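Local coordinates for protein AlkZ (Streptomyces sahachiroi, PDB 5UUJ) that is an AlkZ-like member of the DNA glycosylase family, within the helix-turn-helix clan, at residues Trp230-Leu233 with Asn234-Lys238; Thr186-Leu189 with Pro190-Phe194; Lys200-Pro204 with Asp205-Pro209. One frame throughout, in Å; residues are numbered along the deposited sequence.

Contact 1: Trp230-Leu233 with Asn234-Lys238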
ATOM      1  N   TRP A 230      -2.561   6.643  -7.116  1.00 16.32           N
ATOM      2  CA  TRP A 230      -2.320   5.716  -6.016  1.00 18.56           C
ATOM      3  C   TRP A 230      -3.268   4.521  -6.091  1.00 17.77           C
ATOM      4  O   TRP A 230      -2.849   3.375  -5.940  1.00 14.67           O
ATOM      5  CB  TRP A 230      -2.481   6.433  -4.673  1.00 12.01           C
ATOM      6  CG  TRP A 230      -2.646   5.508  -3.514  1.00 15.11           C
ATOM      7  CD1 TRP A 230      -1.658   4.850  -2.841  1.00 15.18           C
ATOM      8  CD2 TRP A 230      -3.878   5.139  -2.880  1.00 11.48           C
ATOM      9  NE1 TRP A 230      -2.198   4.091  -1.831  1.00 16.08           N
ATOM     10  CE2 TRP A 230      -3.557   4.252  -1.832  1.00 16.61           C
ATOM     11  CE3 TRP A 230      -5.219   5.472  -3.097  1.00 11.54           C
ATOM     12  CZ2 TRP A 230      -4.528   3.692  -1.005  1.00 13.57           C
ATOM     13  CZ3 TRP A 230      -6.182   4.916  -2.272  1.00 14.93           C
ATOM     14  CH2 TRP A 230      -5.831   4.036  -1.239  1.00 16.11           C
ATOM     15  N   LEU A 231      -4.543   4.797  -6.344  1.00 14.42           N
ATOM     16  CA  LEU A 231      -5.566   3.760  -6.349  1.00 14.23           C
ATOM     17  C   LEU A 231      -5.378   2.751  -7.476  1.00 14.51           C
ATOM     18  O   LEU A 231      -5.382   1.544  -7.238  1.00 14.36           O
ATOM     19  CB  LEU A 231      -6.959   4.388  -6.463  1.00 16.16           C
ATOM     20  CG  LEU A 231      -8.143   3.417  -6.403  1.00 12.99           C
ATOM     21  CD1 LEU A 231      -8.305   2.834  -5.003  1.00 12.17           C
ATOM     22  CD2 LEU A 231      -9.423   4.102  -6.851  1.00 15.00           C
ATOM     23  N   SER A 232      -5.215   3.243  -8.702  1.00 12.98           N
ATOM     24  CA  SER A 232      -5.326   2.382  -9.876  1.00 13.61           C
ATOM     25  C   SER A 232      -4.499   2.833 -11.076  1.00 14.30           C
ATOM     26  O   SER A 232      -4.786   2.435 -12.202  1.00 17.91           O
ATOM     27  CB  SER A 232      -6.791   2.297 -10.295  1.00 13.97           C
ATOM     28  OG  SER A 232      -7.232   3.543 -10.802  1.00 14.31           O
ATOM     29  N   LEU A 233      -3.476   3.649 -10.840  1.00 18.50           N
ATOM     30  CA  LEU A 233      -2.705   4.248 -11.927  1.00 21.64           C
ATOM     31  C   LEU A 233      -3.640   4.959 -12.902  1.00 18.89           C
ATOM     32  O   LEU A 233      -3.537   4.797 -14.120  1.00 16.47           O
ATOM     33  CB  LEU A 233      -1.868   3.188 -12.656  1.00 16.01           C
ATOM     34  CG  LEU A 233      -0.834   2.436 -11.812  1.00 25.08           C
ATOM     35  CD1 LEU A 233      -0.105   1.397 -12.656  1.00 25.96           C
ATOM     36  CD2 LEU A 233       0.164   3.397 -11.183  1.00 26.79           C
ATOM     37  N   ASN A 234      -4.567   5.731 -12.342  1.00 17.54           N
ATOM     38  CA  ASN A 234      -5.499   6.551 -13.116  1.00 19.63           C
ATOM     39  C   ASN A 234      -6.381   5.749 -14.075  1.00 19.43           C
ATOM     40  O   ASN A 234      -6.512   6.096 -15.247  1.00 19.25           O
ATOM     41  CB  ASN A 234      -4.729   7.624 -13.891  1.00 16.36           C
ATOM     42  CG  ASN A 234      -4.058   8.629 -12.972  1.00 20.77           C
ATOM     43  OD1 ASN A 234      -4.714   9.512 -12.418  1.00 19.48           O
ATOM     44  ND2 ASN A 234      -2.750   8.497 -12.801  1.00 15.78           N
ATOM     45  N   SER A 235      -7.002   4.692 -13.557  1.00 19.78           N
ATOM     46  CA  SER A 235      -7.859   3.827 -14.364  1.00 16.96           C
ATOM     47  C   SER A 235      -9.345   4.113 -14.152  1.00 17.31           C
ATOM     48  O   SER A 235     -10.188   3.599 -14.886  1.00 21.93           O
ATOM     49  CB  SER A 235      -7.570   2.357 -14.048  1.00 17.61           C
ATOM     50  OG  SER A 235      -6.218   2.033 -14.321  1.00 17.91           O
ATOM     51  N   THR A 236      -9.670   4.930 -13.153  1.00 21.82           N
ATOM     52  CA  THR A 236     -11.066   5.224 -12.837  1.00 19.09           C
ATOM     53  C   THR A 236     -11.639   6.303 -13.757  1.00 18.19           C
ATOM     54  O   THR A 236     -10.938   7.234 -14.153  1.00 18.84           O
ATOM     55  CB  THR A 236     -11.231   5.680 -11.369  1.00 16.27           C
ATOM     56  OG1 THR A 236     -10.643   4.710 -10.494  1.00 15.36           O
ATOM     57  CG2 THR A 236     -12.707   5.848 -11.010  1.00 16.99           C
ATOM     58  N   SER A 237     -12.915   6.154 -14.101  1.00 19.49           N
ATOM     59  CA  SER A 237     -13.650   7.168 -14.851  1.00 23.69           C
ATOM     60  C   SER A 237     -13.506   8.548 -14.215  1.00 21.72           C
ATOM     61  O   SER A 237     -13.823   8.737 -13.043  1.00 20.01           O
ATOM     62  CB  SER A 237     -15.130   6.791 -14.936  1.00 21.99           C
ATOM     63  OG  SER A 237     -15.917   7.898 -15.329  1.00 24.39           O
ATOM     64  N   LYS A 238     -13.031   9.514 -14.990  1.00 24.02           N
ATOM     65  CA  LYS A 238     -12.772  10.842 -14.451  1.00 23.40           C
ATOM     66  C   LYS A 238     -14.061  11.565 -14.045  1.00 23.62           C
ATOM     67  O   LYS A 238     -14.084  12.238 -13.018  1.00 22.98           O
ATOM     68  CB  LYS A 238     -11.977  11.672 -15.460  1.00 23.96           C
ATOM     69  CG  LYS A 238     -10.517  11.242 -15.570  1.00 23.72           C
ATOM     70  CD  LYS A 238      -9.730  12.138 -16.514  1.00 24.51           C
ATOM     71  CE  LYS A 238      -8.247  11.805 -16.488  1.00 24.39           C
ATOM     72  NZ  LYS A 238      -7.969  10.443 -17.016  1.00 25.00           N
TER
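Ser232 and Ser235 grip each other twice in a local turn contact, at the point where helix 224-232 gives way to the short loop leading into helix 238-248. The hydroxyl OG of Ser235 donates to the carbonyl O of Ser232 at 2.6 Å, coming in somewhat off the carbonyl plane. In return the backbone N of Ser235 donates to OG of Ser232 at 3.0 Å, with an N-H...O angle of 157°. That acceptor is brought to the N-H because Ser232 OG lies between its own backbone N and carbonyl carbon (chi1 69°). Serine suits both positions: its short hydroxyl reaches a nearby backbone group without filling the turn. Between them Leu233 and Asn234 both have positive phi, which bends the chain away from the helical path. Next to this pair, CD2 of Leu231 lies 3.9 Å from OG1 of Thr236, the two side chains crossing obliquely, while Leu231 also packs on Leu97 and Met98 of helix 91-100. The hydroxyls of Ser232 and Thr236, 3.6 Å apart at OG and OG1, share a stronger partner, OD1 of Asp228, one turn back in the helix. Ser237 then takes the N-cap position of the next helix. The buried Ser232 hydroxyl thus has two partners, the Asp228 carboxylate and the backbone N of Ser235, so the turn is fixed chiefly by polar bonds.

Contact 2: Thr186-Leu189 with Pro190-Phe194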
ATOM      1  N   THR A 186      -0.965 -20.161   0.236  1.00 29.76           N
ATOM      2  CA  THR A 186      -2.289 -20.765   0.130  1.00 26.92           C
ATOM      3  C   THR A 186      -3.345 -19.698  -0.113  1.00 22.94           C
ATOM      4  O   THR A 186      -3.117 -18.517   0.151  1.00 22.12           O
ATOM      5  CB  THR A 186      -2.672 -21.540   1.401  1.00 28.40           C
ATOM      6  OG1 THR A 186      -2.803 -20.629   2.499  1.00 24.91           O
ATOM      7  CG2 THR A 186      -1.629 -22.597   1.729  1.00 25.32           C
ATOM      8  N   PHE A 187      -4.501 -20.131  -0.607  1.00 20.56           N
ATOM      9  CA  PHE A 187      -5.629 -19.242  -0.856  1.00 19.60           C
ATOM     10  C   PHE A 187      -6.851 -19.718  -0.081  1.00 24.43           C
ATOM     11  O   PHE A 187      -7.010 -20.913   0.163  1.00 21.55           O
ATOM     12  CB  PHE A 187      -5.958 -19.183  -2.350  1.00 19.82           C
ATOM     13  CG  PHE A 187      -4.855 -18.617  -3.194  1.00 19.83           C
ATOM     14  CD1 PHE A 187      -4.736 -17.251  -3.375  1.00 23.24           C
ATOM     15  CD2 PHE A 187      -3.939 -19.452  -3.812  1.00 23.80           C
ATOM     16  CE1 PHE A 187      -3.726 -16.727  -4.155  1.00 23.78           C
ATOM     17  CE2 PHE A 187      -2.925 -18.930  -4.592  1.00 27.10           C
ATOM     18  CZ  PHE A 187      -2.820 -17.565  -4.762  1.00 22.89           C
ATOM     19  N   THR A 188      -7.716 -18.781   0.301  1.00 18.92           N
ATOM     20  CA  THR A 188      -8.969 -19.136   0.952  1.00 19.21           C
ATOM     21  C   THR A 188     -10.004 -18.021   0.788  1.00 18.58           C
ATOM     22  O   THR A 188      -9.696 -16.944   0.279  1.00 17.82           O
ATOM     23  CB  THR A 188      -8.755 -19.446   2.456  1.00 19.43           C
ATOM     24  OG1 THR A 188      -9.895 -20.142   2.970  1.00 20.13           O
ATOM     25  CG2 THR A 188      -8.516 -18.170   3.263  1.00 18.56           C
ATOM     26  N   LEU A 189     -11.235 -18.302   1.207  1.00 19.07           N
ATOM     27  CA  LEU A 189     -12.329 -17.338   1.122  1.00 18.83           C
ATOM     28  C   LEU A 189     -12.279 -16.365   2.305  1.00 18.49           C
ATOM     29  O   LEU A 189     -12.278 -16.802   3.460  1.00 18.65           O
ATOM     30  CB  LEU A 189     -13.674 -18.067   1.097  1.00 19.91           C
ATOM     31  CG  LEU A 189     -14.918 -17.211   0.865  1.00 20.09           C
ATOM     32  CD1 LEU A 189     -14.981 -16.741  -0.583  1.00 19.93           C
ATOM     33  CD2 LEU A 189     -16.168 -17.987   1.234  1.00 21.40           C
ATOM     34  N   PRO A 190     -12.227 -15.048   2.028  1.00 17.48           N
ATOM     35  CA  PRO A 190     -12.206 -14.049   3.106  1.00 17.07           C
ATOM     36  C   PRO A 190     -13.350 -14.209   4.111  1.00 18.85           C
ATOM     37  O   PRO A 190     -13.138 -14.072   5.319  1.00 18.02           O
ATOM     38  CB  PRO A 190     -12.328 -12.723   2.348  1.00 16.41           C
ATOM     39  CG  PRO A 190     -11.711 -13.002   1.021  1.00 16.18           C
ATOM     40  CD  PRO A 190     -12.059 -14.422   0.701  1.00 17.03           C
ATOM     41  N   ALA A 191     -14.544 -14.512   3.613  1.00 18.63           N
ATOM     42  CA  ALA A 191     -15.715 -14.654   4.473  1.00 20.47           C
ATOM     43  C   ALA A 191     -15.539 -15.769   5.505  1.00 20.48           C
ATOM     44  O   ALA A 191     -15.885 -15.594   6.670  1.00 20.92           O
ATOM     45  CB  ALA A 191     -16.953 -14.911   3.628  1.00 21.24           C
ATOM     46  N   SER A 192     -14.997 -16.909   5.087  1.00 20.48           N
ATOM     47  CA  SER A 192     -14.860 -18.048   5.990  1.00 21.29           C
ATOM     48  C   SER A 192     -13.676 -17.884   6.944  1.00 21.07           C
ATOM     49  O   SER A 192     -13.708 -18.379   8.069  1.00 21.81           O
ATOM     50  CB  SER A 192     -14.716 -19.355   5.197  1.00 22.94           C
ATOM     51  OG  SER A 192     -13.478 -19.419   4.508  1.00 23.53           O
ATOM     52  N   GLN A 193     -12.634 -17.183   6.508  1.00 22.34           N
ATOM     53  CA  GLN A 193     -11.447 -17.015   7.345  1.00 19.99           C
ATOM     54  C   GLN A 193     -11.631 -15.949   8.421  1.00 19.45           C
ATOM     55  O   GLN A 193     -11.123 -16.094   9.529  1.00 25.36           O
ATOM     56  CB  GLN A 193     -10.226 -16.665   6.490  1.00 18.95           C
ATOM     57  CG  GLN A 193      -8.951 -16.501   7.304  1.00 18.56           C
ATOM     58  CD  GLN A 193      -7.694 -16.571   6.458  1.00 21.59           C
ATOM     59  OE1 GLN A 193      -6.896 -17.498   6.598  1.00 24.41           O
ATOM     60  NE2 GLN A 193      -7.508 -15.590   5.580  1.00 20.33           N
ATOM     61  N   PHE A 194     -12.358 -14.884   8.098  1.00 19.07           N
ATOM     62  CA  PHE A 194     -12.440 -13.728   8.988  1.00 19.54           C
ATOM     63  C   PHE A 194     -13.794 -13.580   9.686  1.00 21.86           C
ATOM     64  O   PHE A 194     -13.941 -12.749  10.579  1.00 20.40           O
ATOM     65  CB  PHE A 194     -12.106 -12.461   8.198  1.00 17.96           C
ATOM     66  CG  PHE A 194     -10.722 -12.473   7.618  1.00 18.53           C
ATOM     67  CD1 PHE A 194      -9.612 -12.412   8.448  1.00 17.17           C
ATOM     68  CD2 PHE A 194     -10.526 -12.564   6.249  1.00 17.07           C
ATOM     69  CE1 PHE A 194      -8.332 -12.435   7.921  1.00 19.90           C
ATOM     70  CE2 PHE A 194      -9.247 -12.585   5.716  1.00 16.03           C
ATOM     71  CZ  PHE A 194      -8.151 -12.523   6.554  1.00 16.11           C
TER
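Pro190 follows directly on Leu189 at a strand-to-helix junction: strand 186-188, the middle strand of a three-stranded antiparallel sheet, turns into helix 190-194 at an angle of 94°. Leu189 holds the N-cap position, and its carbonyl accepts the bonds of the helix's first turn. That turn asks for no N-H donor at its start, and proline has none; CD of the Pro190 ring lies 3.9 Å from CD1 of Leu189, the two side chains crossing at about a right angle, and the ring also packs on Met74 and Cys176. Next, Ala191 offers its small CB to the other leucine branch, CD2 of Leu189, at 4.0 Å. One branch reaches Pro190 and the other Ala191 because CG of Leu189 is anti to the backbone N (chi1 -174°), which sends both forward over the start of the helix. Ser192 turns its hydroxyl back along the chain, and OG donates to Leu189 O at 3.1 Å; its backbone N adds a weak bond to the same oxygen. Gln193 makes the regular helical bond, N to Leu189 O at 3.1 Å, running close to the C=O direction. Phe194 ends the segment, packing on Met74 and Cys176. The extended side chain of Gln193 sends NE2 to the carbonyl of His177 and crosses Thr188, whose OG1 bonds to Val134 O and whose CG2 lies 3.6 Å from Gln193 NE2.

Contact 3: Lys200-Pro204 with Asp205-Pro209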
ATOM      1  N   LYS A 200     -20.070  -7.227   4.494  1.00 53.20           N
ATOM      2  CA  LYS A 200     -20.578  -7.345   3.133  1.00 49.71           C
ATOM      3  C   LYS A 200     -20.013  -6.198   2.310  1.00 46.57           C
ATOM      4  O   LYS A 200     -19.910  -5.071   2.796  1.00 48.26           O
ATOM      5  CB  LYS A 200     -22.106  -7.322   3.117  1.00 52.40           C
ATOM      6  CG  LYS A 200     -22.750  -8.285   4.114  1.00 53.52           C
ATOM      7  CD  LYS A 200     -24.175  -7.886   4.469  1.00 57.49           C
ATOM      8  CE  LYS A 200     -25.149  -8.218   3.354  1.00 58.42           C
ATOM      9  NZ  LYS A 200     -26.560  -8.059   3.805  1.00 60.03           N
HETATM   10  N   MSE A 201     -19.642  -6.475   1.068  1.00 34.59           N
HETATM   11  CA  MSE A 201     -18.917  -5.485   0.288  1.00 30.21           C
HETATM   12  C   MSE A 201     -19.838  -4.397  -0.255  1.00 27.13           C
HETATM   13  O   MSE A 201     -20.914  -4.695  -0.771  1.00 29.14           O
HETATM   14  CB  MSE A 201     -18.181  -6.154  -0.859  1.00 30.77           C
HETATM   15  CG  MSE A 201     -16.832  -5.527  -1.106  1.00 29.68           C
HETATM   16 SE   MSE A 201     -15.618  -6.762  -1.947  1.00 78.51          SE
HETATM   17  CE  MSE A 201     -16.006  -6.258  -3.800  1.00 32.69           C
ATOM     18  N   PRO A 202     -19.416  -3.127  -0.143  1.00 25.21           N
ATOM     19  CA  PRO A 202     -20.263  -2.015  -0.582  1.00 28.53           C
ATOM     20  C   PRO A 202     -20.163  -1.766  -2.080  1.00 28.10           C
ATOM     21  O   PRO A 202     -19.201  -2.208  -2.708  1.00 25.76           O
ATOM     22  CB  PRO A 202     -19.701  -0.832   0.200  1.00 24.36           C
ATOM     23  CG  PRO A 202     -18.241  -1.144   0.297  1.00 20.72           C
ATOM     24  CD  PRO A 202     -18.127  -2.645   0.391  1.00 21.19           C
ATOM     25  N   GLU A 203     -21.143  -1.062  -2.637  1.00 25.69           N
ATOM     26  CA  GLU A 203     -21.054  -0.615  -4.018  1.00 29.09           C
ATOM     27  C   GLU A 203     -20.010   0.495  -4.092  1.00 27.18           C
ATOM     28  O   GLU A 203     -19.700   1.118  -3.079  1.00 26.64           O
ATOM     29  CB  GLU A 203     -22.411  -0.125  -4.526  1.00 33.77           C
ATOM     30  CG  GLU A 203     -23.540  -1.147  -4.400  1.00 35.31           C
ATOM     31  CD  GLU A 203     -23.355  -2.360  -5.300  1.00 39.23           C
ATOM     32  OE1 GLU A 203     -22.424  -2.358  -6.132  1.00 40.96           O
ATOM     33  OE2 GLU A 203     -24.148  -3.317  -5.178  1.00 46.44           O
ATOM     34  N   PRO A 204     -19.456   0.743  -5.289  1.00 26.37           N
ATOM     35  CA  PRO A 204     -18.383   1.740  -5.413  1.00 23.53           C
ATOM     36  C   PRO A 204     -18.774   3.148  -4.951  1.00 23.34           C
ATOM     37  O   PRO A 204     -17.947   3.823  -4.345  1.00 24.28           O
ATOM     38  CB  PRO A 204     -18.072   1.733  -6.914  1.00 23.80           C
ATOM     39  CG  PRO A 204     -18.514   0.389  -7.390  1.00 25.35           C
ATOM     40  CD  PRO A 204     -19.719   0.054  -6.565  1.00 29.12           C
ATOM     41  N   ASP A 205     -20.001   3.581  -5.228  1.00 25.24           N
ATOM     42  CA  ASP A 205     -20.428   4.929  -4.851  1.00 28.40           C
ATOM     43  C   ASP A 205     -20.381   5.139  -3.338  1.00 26.56           C
ATOM     44  O   ASP A 205     -19.943   6.185  -2.868  1.00 33.38           O
ATOM     45  CB  ASP A 205     -21.844   5.216  -5.361  1.00 27.87           C
ATOM     46  CG  ASP A 205     -21.894   5.454  -6.863  1.00 33.58           C
ATOM     47  OD1 ASP A 205     -20.839   5.729  -7.473  1.00 31.76           O
ATOM     48  OD2 ASP A 205     -23.003   5.379  -7.429  1.00 36.62           O
ATOM     49  N   GLU A 206     -20.832   4.144  -2.582  1.00 28.63           N
ATOM     50  CA  GLU A 206     -20.866   4.247  -1.127  1.00 34.81           C
ATOM     51  C   GLU A 206     -19.490   4.016  -0.507  1.00 30.45           C
ATOM     52  O   GLU A 206     -19.217   4.467   0.605  1.00 35.02           O
ATOM     53  CB  GLU A 206     -21.864   3.244  -0.552  1.00 38.67           C
ATOM     54  CG  GLU A 206     -23.275   3.408  -1.093  1.00 45.15           C
ATOM     55  CD  GLU A 206     -24.193   2.280  -0.669  1.00 53.50           C
ATOM     56  OE1 GLU A 206     -23.756   1.426   0.134  1.00 55.15           O
ATOM     57  OE2 GLU A 206     -25.350   2.244  -1.141  1.00 56.14           O
ATOM     58  N   ALA A 207     -18.630   3.313  -1.235  1.00 19.39           N
ATOM     59  CA  ALA A 207     -17.287   2.995  -0.763  1.00 17.87           C
ATOM     60  C   ALA A 207     -16.318   4.156  -0.954  1.00 17.10           C
ATOM     61  O   ALA A 207     -15.413   4.358  -0.149  1.00 16.36           O
ATOM     62  CB  ALA A 207     -16.767   1.773  -1.481  1.00 17.11           C
ATOM     63  N   ALA A 208     -16.514   4.908  -2.032  1.00 17.44           N
ATOM     64  CA  ALA A 208     -15.577   5.952  -2.439  1.00 16.79           C
ATOM     65  C   ALA A 208     -15.254   6.958  -1.330  1.00 16.81           C
ATOM     66  O   ALA A 208     -14.084   7.215  -1.062  1.00 15.88           O
ATOM     67  CB  ALA A 208     -16.118   6.683  -3.660  1.00 17.58           C
ATOM     68  N   PRO A 209     -16.282   7.536  -0.683  1.00 18.05           N
ATOM     69  CA  PRO A 209     -15.952   8.524   0.353  1.00 18.24           C
ATOM     70  C   PRO A 209     -15.144   7.933   1.511  1.00 17.48           C
ATOM     71  O   PRO A 209     -14.330   8.637   2.102  1.00 17.51           O
ATOM     72  CB  PRO A 209     -17.327   9.014   0.831  1.00 20.01           C
ATOM     73  CG  PRO A 209     -18.300   7.979   0.383  1.00 20.62           C
ATOM     74  CD  PRO A 209     -17.737   7.397  -0.869  1.00 19.56           C
TER
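The N-terminal turn of helix 204-219 begins here, where Glu203 O meets the backbone N of Ala207; Glu203 holds the N-cap position and Pro204 is the first helical residue. Two carbonyls start the hydrogen-bonding ladder. Glu203 O receives Ala207 N at 3.1 Å, nearly in line with its C=O, and a weak bond from Glu206 N. Pro204 O receives Ala208 N at 2.9 Å, with a weak second bond from Ala207 N. Proline is at home as the first helical residue, since no helical carbonyl precedes it and proline has no N-H to offer. Before the turn, Pro202 packs on the helix, its ring carbon CG touching CB of Ala207 at 3.7 Å. Alanine fits there because its methyl lets the ring come close. Asp205 and Glu206 are exposed, and acidic groups at a helix start would be expected to suit the partial positive charge of that end. The helix is kinked at Pro209, whose N carries no hydrogen and so makes no bond to the turn before. Around this entry, helix 91-100 lies against Pro204 through Ser96 and Asn100 and against Ala207 through Pro93 and Leu97, while Ser96 also bonds Pro202 O; from helix 238-248, Lys240 forms a salt bridge with OD1 of Asp205, which Trp244 hydrogen-bonds as well.

Overall arrangement
All three contacts are local turns at helix ends, and none is fully core: buried Leu231, Ser232 and Thr236 sit beside exposed Leu233 and Ser235 in contact 1, Thr188 and Pro190 beside exposed Ala191 in contact 2, Ala207 and Ala208 beside exposed Glu203, Asp205 and Glu206 in contact 3. Contacts 1 and 3, their centres about 16 Å apart, both pack on helix 91-100 and meet Lys240 and Trp244 of helix 238-248. Contact 2 stands apart, tied to a small antiparallel sheet. Contacts 2 and 3 begin helices: contact 2 adds a serine hydroxyl to the carbonyl scheme, contact 3 rests on backbone bonds and a proline-alanine touch. Contact 1 ends a helix with serine hydroxyls.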